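Local structure of carboxypeptidase D (Drosophila melanogaster, 3MN8) at residues Leu128-Leu131 against Val132-Asp136; Asp257-Pro260 against Ile261-Lys264; Gln290-Asn293 against Tyr294-Asn298. The protein removes C-terminal arginine or lysine from peptides and proteins, including growth factors, peptide hormones and neuropeptides, as a zinc-dependent carboxypeptidase, here as its first carboxypeptidase-like domain. All coordinates share one frame; numbering follows the deposited sequence.

How the contacts relate
All three contacts are local turns within the zinc carboxypeptidase domain and do not touch: their centres lie about 24 to 26 Å apart, their nearest atoms about 12 to 13 Å. Contacts 1 and 3, on opposite sides of the chain's centre, are helix ends; contact 1 carries the N-linked sugar, away from the catalytic site, and contact 3 faces the transthyretin-like domain through Tyr294 and Asn298. Contacts 2 and 3 come closer to the catalytic centre. The side chain of Met262 is about 6 Å from that of Glu305, the probable proton donor/acceptor; the side chain of Gln290 is about 6 Å from the bound (2-guanidinoethylmercapto)succinic acid and about 11 Å from the zinc ion.

Contact 1: Leu128-Leu131 against Val132-Asp136; sequences LGQL and VNSTD. With NAG (2-acetamido-2-deoxy-beta-D-glucopyranose), chain E.
Gly129 and Asn133 meet one turn apart near the C-terminal end of helix 126-134, where the chain carries an N-glycosylation sequon, Asn133-Ser134-Thr135. The covalent link comes first: Asn133 ND2 is joined to C1 of the N-acetylglucosamine at 1.4 Å. Asn133 holds its amide on the side of its own backbone N (chi1 -84°), and the acetamido arm of the sugar folds back over the preceding turn. Its methyl C8 lies 3.4 Å from Gly129 CA, against a residue with no side chain to stand in the way. Arg82 NH2 is hydrogen-bonded to the same sugar and gives it a second hold on the protein.

Main-chain hydrogen bonds make up the helical frame. Val132 N meets Leu128 O at 2.8 Å, and Asn133 N reaches Gly129 O at 3.1 Å. One residue on, the pattern frays: Ser134 N makes only weak bonds, to Gln130 O and to Leu131 O.

Apolar groups turn to the neighbouring helix 106-121, where Leu128 rests on Tyr117, Leu118 and Asn121, and Leu131 on Leu118.

Hydroxyls take over where the main-chain bonds weaken. The Ser134 hydroxyl stands between its backbone N and carbonyl carbon (chi1 52°), which turns OG back to donate to Gln130 O at 2.6 Å. Thr135, already past the regular helical conformation, reaches the next carbonyl along: its OG1, also hydrogen-bonded to His336 NE2, donates to Leu131 O at 2.8 Å, tilted 17° from the carbonyl plane.

Contact 2: Asp257-Pro260 against Ile261-Lys264; sequences DNHP and IMRK
The loop that leaves helix 245-257 folds into a compact turn in which His259 packs against Ile261 and Met262, and Arg263 reaches back to Asp257. Arg263 N donates to His259 O at 2.9 Å. Inside this closure the imidazole fixes the turn from its edge: ND1 accepts from Ile261 N at 3.2 Å, with the donor in the ring plane. ND1 therefore probably carries no proton, which would leave a neutral ring protonated on NE2. Over one ring face lies the Met262 methyl, a CH-pi contact with CE 4.2 Å from the centroid, while SD approaches more obliquely.

Arg263 extends to CD and then bends (chi3 58°), so that the guanidinium swings back and NH1 donates to Asp257 O at 2.9 Å. That oxygen lies in the guanidinium plane, at its edge. Pro260 sits over a face of the same group, its CA 3.4 Å from Arg263 NH2.

Helix 317-333 touches His259 through Asn324 and Ser327. The bond from Arg263 N to His259 O spans five residues, the hallmark of an alpha-turn, and Lys264 N to Ile261 O adds an overlapping four-residue turn.

Contact 3: Gln290-Asn293 against Tyr294-Asn298; sequences QDFN and YAFSN
Phe296 lays its CB over one face of the Phe292 ring, a CH-pi contact at 4.2 Å to the centroid and 21° off the ring normal. The two rings are nearly parallel, at 19°, but slid so far apart that they barely overlap: they meet along their rims, CD1 of Phe292 to CD1 of Phe296 at 3.5 Å. The first torsions differ: Phe292 swings CG away from its backbone N (chi1 168°), whereas Phe296 keeps CG beside its own N. The main chain joins the same pair, Phe296 N donating to Phe292 O at 3.0 Å; that carbonyl oxygen also lies in the plane of the Phe296 ring, at its edge. Phe292 also rests on Val202 and Ile205 of helix 196-205.

The pair lies on the short helix 289-296, which leads into strand 300-305 of the central sheet. Toward its C-terminal end Ser297 OG donates to Asn293 O at 2.5 Å. Earlier in the helix, Gln290 NE2 donates to Asp291 OD1 at 2.8 Å, while Gln290 OE1 is hydrogen-bonded to Thr303 OG1 and Asp291 OD2 to Asp228 N. Tyr294 is hydrogen-bonded through OH to Asp244 OD2 and forms a cation-pi pair with Lys364 of the transthyretin-like domain, whose NZ is also hydrogen-bonded to Tyr294 O and Ser297 O.

Contact 1: Leu128-Leu131 against Val132-Asp136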
loop_
_atom_site.group_PDB
_atom_site.type_symbol
_atom_site.label_atom_id
_atom_site.label_comp_id
_atom_site.label_asym_id
_atom_site.label_seq_id
_atom_site.Cartn_x
_atom_site.Cartn_y
_atom_site.Cartn_z
ATOM N N LEU A 128 11.341 15.347 0.029
ATOM C CA LEU A 128 9.967 15.212 -0.457
ATOM C C LEU A 128 9.857 15.506 -1.953
ATOM O O LEU A 128 9.260 14.734 -2.713
ATOM C CB LEU A 128 9.044 16.160 0.315
ATOM C CG LEU A 128 8.969 15.993 1.837
ATOM C CD1 LEU A 128 8.071 17.071 2.473
ATOM C CD2 LEU A 128 8.483 14.601 2.197
ATOM N N GLY A 129 10.424 16.634 -2.373
ATOM C CA GLY A 129 10.448 16.983 -3.780
ATOM C C GLY A 129 10.954 15.803 -4.579
ATOM O O GLY A 129 10.461 15.524 -5.675
ATOM N N GLN A 130 11.927 15.095 -4.010
ATOM C CA GLN A 130 12.577 13.999 -4.714
ATOM C C GLN A 130 11.719 12.756 -4.630
ATOM O O GLN A 130 11.629 11.981 -5.584
ATOM C CB GLN A 130 13.966 13.736 -4.138
ATOM C CG GLN A 130 14.948 13.151 -5.156
ATOM C CD GLN A 130 14.748 11.665 -5.367
ATOM O OE1 GLN A 130 14.121 11.003 -4.546
ATOM N NE2 GLN A 130 15.284 11.131 -6.464
ATOM N N LEU A 131 11.087 12.571 -3.480
ATOM C CA LEU A 131 10.136 11.482 -3.312
ATOM C C LEU A 131 9.032 11.577 -4.368
ATOM O O LEU A 131 8.721 10.612 -5.061
ATOM C CB LEU A 131 9.512 11.546 -1.917
ATOM C CG LEU A 131 8.472 10.464 -1.635
ATOM C CD1 LEU A 131 9.153 9.106 -1.618
ATOM C CD2 LEU A 131 7.743 10.746 -0.326
ATOM N N VAL A 132 8.457 12.764 -4.491
ATOM C CA VAL A 132 7.333 12.995 -5.392
ATOM C C VAL A 132 7.717 12.859 -6.862
ATOM O O VAL A 132 6.952 12.301 -7.662
ATOM C CB VAL A 132 6.710 14.391 -5.165
ATOM C CG1 VAL A 132 5.665 14.677 -6.226
ATOM C CG2 VAL A 132 6.090 14.469 -3.783
ATOM N N ASN A 133 8.889 13.389 -7.208
ATOM C CA ASN A 133 9.405 13.309 -8.564
ATOM C C ASN A 133 9.563 11.864 -9.044
ATOM O O ASN A 133 9.357 11.559 -10.223
ATOM C CB ASN A 133 10.753 14.027 -8.648
ATOM C CG ASN A 133 10.610 15.518 -8.855
ATOM O OD1 ASN A 133 9.511 16.069 -8.770
ATOM N ND2 ASN A 133 11.726 16.181 -9.135
ATOM N N SER A 134 9.911 10.976 -8.119
ATOM C CA SER A 134 10.367 9.637 -8.475
ATOM C C SER A 134 9.326 8.567 -8.221
ATOM O O SER A 134 9.531 7.406 -8.580
ATOM C CB SER A 134 11.633 9.295 -7.688
ATOM O OG SER A 134 11.431 9.502 -6.299
ATOM N N THR A 135 8.221 8.954 -7.593
ATOM C CA THR A 135 7.176 7.997 -7.236
ATOM C C THR A 135 5.801 8.503 -7.612
ATOM O O THR A 135 5.509 9.694 -7.487
ATOM C CB THR A 135 7.158 7.698 -5.725
ATOM O OG1 THR A 135 8.489 7.778 -5.185
ATOM C CG2 THR A 135 6.584 6.311 -5.478
ATOM N N ASP A 136 4.958 7.587 -8.069
ATOM C CA ASP A 136 3.574 7.903 -8.404
ATOM C C ASP A 136 2.678 7.455 -7.259
ATOM O O ASP A 136 2.453 6.254 -7.060
ATOM C CB ASP A 136 3.173 7.180 -9.674
ATOM C CG ASP A 136 2.481 8.082 -10.653
ATOM O OD1 ASP A 136 3.094 9.075 -11.100
ATOM O OD2 ASP A 136 1.322 7.784 -10.989
HETATM C C1 NAG E . 11.451 17.585 -9.012
HETATM C C2 NAG E . 12.948 17.887 -8.981
HETATM C C3 NAG E . 13.269 19.349 -9.272
HETATM C C4 NAG E . 12.433 19.866 -10.441
HETATM C C5 NAG E . 10.971 19.487 -10.256
HETATM C C6 NAG E . 10.148 19.921 -11.454
HETATM C C7 NAG E . 13.360 17.981 -6.509
HETATM C C8 NAG E . 12.099 18.753 -6.215
HETATM N N2 NAG E . 13.549 17.453 -7.725
HETATM O O3 NAG E . 14.649 19.462 -9.561
HETATM O O4 NAG E . 12.544 21.270 -10.552
HETATM O O5 NAG E . 10.857 18.091 -10.175
HETATM O O6 NAG E . 10.441 19.031 -12.510
HETATM O O7 NAG E . 14.197 17.834 -5.619
#

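Contact 2: Asp257-Pro260 against Ile261-Lys264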
loop_
_atom_site.group_PDB
_atom_site.type_symbol
_atom_site.label_atom_id
_atom_site.label_comp_id
_atom_site.label_asym_id
_atom_site.label_seq_id
_atom_site.Cartn_x
_atom_site.Cartn_y
_atom_site.Cartn_z
ATOM N N ASP A 257 10.458 0.260 12.783
ATOM C CA ASP A 257 11.738 0.798 13.246
ATOM C C ASP A 257 11.647 2.321 13.383
ATOM O O ASP A 257 12.209 2.904 14.308
ATOM C CB ASP A 257 12.892 0.407 12.299
ATOM C CG ASP A 257 13.323 -1.056 12.449
ATOM O OD1 ASP A 257 12.661 -1.795 13.199
ATOM O OD2 ASP A 257 14.327 -1.474 11.818
ATOM N N ASN A 258 10.927 2.952 12.459
ATOM C CA ASN A 258 10.768 4.404 12.454
ATOM C C ASN A 258 9.601 4.924 13.297
ATOM O O ASN A 258 9.292 6.114 13.269
ATOM C CB ASN A 258 10.642 4.915 11.020
ATOM C CG ASN A 258 11.984 5.000 10.323
ATOM O OD1 ASN A 258 12.755 5.940 10.544
ATOM N ND2 ASN A 258 12.281 4.011 9.482
ATOM N N HIS A 259 8.956 4.031 14.042
ATOM C CA HIS A 259 7.792 4.388 14.842
ATOM C C HIS A 259 8.141 4.180 16.304
ATOM O O HIS A 259 8.255 3.047 16.762
ATOM C CB HIS A 259 6.581 3.532 14.443
ATOM C CG HIS A 259 5.280 4.005 15.027
ATOM N ND1 HIS A 259 5.059 4.090 16.386
ATOM C CD2 HIS A 259 4.128 4.406 14.435
ATOM C CE1 HIS A 259 3.830 4.524 16.605
ATOM N NE2 HIS A 259 3.244 4.728 15.438
ATOM N N PRO A 260 8.313 5.276 17.044
ATOM C CA PRO A 260 8.846 5.271 18.416
ATOM C C PRO A 260 8.126 4.316 19.368
ATOM O O PRO A 260 8.706 3.928 20.375
ATOM C CB PRO A 260 8.618 6.710 18.884
ATOM C CG PRO A 260 8.570 7.513 17.634
ATOM C CD PRO A 260 7.934 6.627 16.598
ATOM N N ILE A 261 6.882 3.963 19.065
ATOM C CA ILE A 261 6.067 3.153 19.977
ATOM C C ILE A 261 5.863 1.725 19.471
ATOM O O ILE A 261 5.944 0.755 20.241
ATOM C CB ILE A 261 4.688 3.816 20.233
ATOM C CG1 ILE A 261 4.855 5.071 21.101
ATOM C CG2 ILE A 261 3.708 2.822 20.876
ATOM C CD1 ILE A 261 3.588 5.885 21.233
ATOM N N MET A 262 5.594 1.619 18.173
ATOM C CA MET A 262 5.497 0.337 17.475
ATOM C C MET A 262 6.799 -0.461 17.582
ATOM O O MET A 262 6.774 -1.665 17.797
ATOM C CB MET A 262 5.136 0.576 16.002
ATOM C CG MET A 262 4.828 -0.681 15.201
ATOM S SD MET A 262 4.262 -0.226 13.547
ATOM C CE MET A 262 2.801 0.715 13.965
ATOM N N ARG A 263 7.929 0.225 17.437
ATOM C CA ARG A 263 9.258 -0.365 17.577
ATOM C C ARG A 263 9.423 -1.200 18.848
ATOM O O ARG A 263 10.302 -2.053 18.914
ATOM C CB ARG A 263 10.303 0.755 17.558
ATOM C CG ARG A 263 11.745 0.310 17.577
ATOM C CD ARG A 263 12.659 1.506 17.341
ATOM N NE ARG A 263 12.473 2.561 18.341
ATOM C CZ ARG A 263 12.332 3.857 18.062
ATOM N NH1 ARG A 263 12.348 4.281 16.808
ATOM N NH2 ARG A 263 12.176 4.738 19.043
ATOM N N LYS A 264 8.583 -0.957 19.850
ATOM C CA LYS A 264 8.737 -1.589 21.170
ATOM C C LYS A 264 8.221 -3.028 21.245
ATOM O O LYS A 264 8.921 -3.932 21.716
ATOM C CB LYS A 264 8.077 -0.731 22.250
ATOM C CG LYS A 264 8.640 0.680 22.311
ATOM C CD LYS A 264 8.094 1.453 23.493
ATOM C CE LYS A 264 8.856 2.753 23.677
ATOM N NZ LYS A 264 10.313 2.508 23.896
#

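Contact 3: Gln290-Asn293 against Tyr294-Asn298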
loop_
_atom_site.group_PDB
_atom_site.type_symbol
_atom_site.label_atom_id
_atom_site.label_comp_id
_atom_site.label_asym_id
_atom_site.label_seq_id
_atom_site.Cartn_x
_atom_site.Cartn_y
_atom_site.Cartn_z
ATOM N N GLN A 290 -4.822 -7.474 1.722
ATOM C CA GLN A 290 -3.366 -7.605 1.752
ATOM C C GLN A 290 -2.927 -8.742 0.859
ATOM O O GLN A 290 -2.237 -8.550 -0.132
ATOM C CB GLN A 290 -2.871 -7.877 3.176
ATOM C CG GLN A 290 -1.363 -7.985 3.296
ATOM C CD GLN A 290 -0.913 -8.574 4.632
ATOM O OE1 GLN A 290 -0.639 -7.842 5.586
ATOM N NE2 GLN A 290 -0.832 -9.906 4.702
ATOM N N ASP A 291 -3.331 -9.949 1.218
ATOM C CA ASP A 291 -2.879 -11.110 0.472
ATOM C C ASP A 291 -3.403 -11.070 -0.956
ATOM O O ASP A 291 -2.822 -11.693 -1.850
ATOM C CB ASP A 291 -3.261 -12.419 1.186
ATOM C CG ASP A 291 -2.420 -12.674 2.441
ATOM O OD1 ASP A 291 -1.619 -11.789 2.823
ATOM O OD2 ASP A 291 -2.555 -13.762 3.044
ATOM N N PHE A 292 -4.493 -10.333 -1.170
ATOM C CA PHE A 292 -5.059 -10.254 -2.509
ATOM C C PHE A 292 -4.123 -9.488 -3.447
ATOM O O PHE A 292 -3.882 -9.908 -4.583
ATOM C CB PHE A 292 -6.452 -9.640 -2.511
ATOM C CG PHE A 292 -6.940 -9.297 -3.879
ATOM C CD1 PHE A 292 -7.651 -10.225 -4.616
ATOM C CD2 PHE A 292 -6.668 -8.054 -4.445
ATOM C CE1 PHE A 292 -8.097 -9.929 -5.902
ATOM C CE2 PHE A 292 -7.115 -7.746 -5.718
ATOM C CZ PHE A 292 -7.827 -8.684 -6.451
ATOM N N ASN A 293 -3.577 -8.383 -2.958
ATOM C CA ASN A 293 -2.539 -7.670 -3.692
ATOM C C ASN A 293 -1.402 -8.582 -4.175
ATOM O O ASN A 293 -1.041 -8.588 -5.358
ATOM C CB ASN A 293 -1.977 -6.530 -2.838
ATOM C CG ASN A 293 -2.844 -5.272 -2.893
ATOM O OD1 ASN A 293 -2.571 -4.341 -3.664
ATOM N ND2 ASN A 293 -3.893 -5.240 -2.070
ATOM N N TYR A 294 -0.853 -9.363 -3.255
ATOM C CA TYR A 294 0.342 -10.143 -3.547
ATOM C C TYR A 294 0.053 -11.266 -4.531
ATOM O O TYR A 294 0.803 -11.485 -5.484
ATOM C CB TYR A 294 0.940 -10.702 -2.249
ATOM C CG TYR A 294 2.253 -11.435 -2.426
ATOM C CD1 TYR A 294 3.390 -10.771 -2.907
ATOM C CD2 TYR A 294 2.366 -12.791 -2.100
ATOM C CE1 TYR A 294 4.599 -11.444 -3.064
ATOM C CE2 TYR A 294 3.566 -13.473 -2.250
ATOM C CZ TYR A 294 4.683 -12.798 -2.734
ATOM O OH TYR A 294 5.879 -13.478 -2.880
ATOM N N ALA A 295 -1.056 -11.957 -4.292
ATOM C CA ALA A 295 -1.399 -13.176 -5.022
ATOM C C ALA A 295 -2.026 -12.926 -6.390
ATOM O O ALA A 295 -2.010 -13.814 -7.235
ATOM C CB ALA A 295 -2.316 -14.048 -4.178
ATOM N N PHE A 296 -2.583 -11.738 -6.614
ATOM C CA PHE A 296 -3.292 -11.480 -7.864
ATOM C C PHE A 296 -2.720 -10.274 -8.586
ATOM O O PHE A 296 -3.326 -9.757 -9.534
ATOM C CB PHE A 296 -4.782 -11.267 -7.601
ATOM C CG PHE A 296 -5.480 -12.474 -6.999
ATOM C CD1 PHE A 296 -5.462 -12.702 -5.627
ATOM C CD2 PHE A 296 -6.161 -13.377 -7.811
ATOM C CE1 PHE A 296 -6.110 -13.806 -5.080
ATOM C CE2 PHE A 296 -6.809 -14.490 -7.262
ATOM C CZ PHE A 296 -6.781 -14.700 -5.900
ATOM N N SER A 297 -1.560 -9.819 -8.123
ATOM C CA SER A 297 -0.864 -8.725 -8.786
ATOM C C SER A 297 0.585 -8.744 -8.356
ATOM O O SER A 297 1.017 -9.656 -7.651
ATOM C CB SER A 297 -1.496 -7.368 -8.446
ATOM O OG SER A 297 -1.016 -6.843 -7.211
ATOM N N ASN A 298 1.326 -7.732 -8.786
ATOM C CA ASN A 298 2.718 -7.579 -8.429
ATOM C C ASN A 298 2.827 -6.954 -7.044
ATOM O O ASN A 298 3.870 -7.029 -6.401
ATOM C CB ASN A 298 3.402 -6.650 -9.426
ATOM C CG ASN A 298 3.579 -7.268 -10.793
ATOM O OD1 ASN A 298 3.735 -8.475 -10.934
ATOM N ND2 ASN A 298 3.579 -6.430 -11.816
#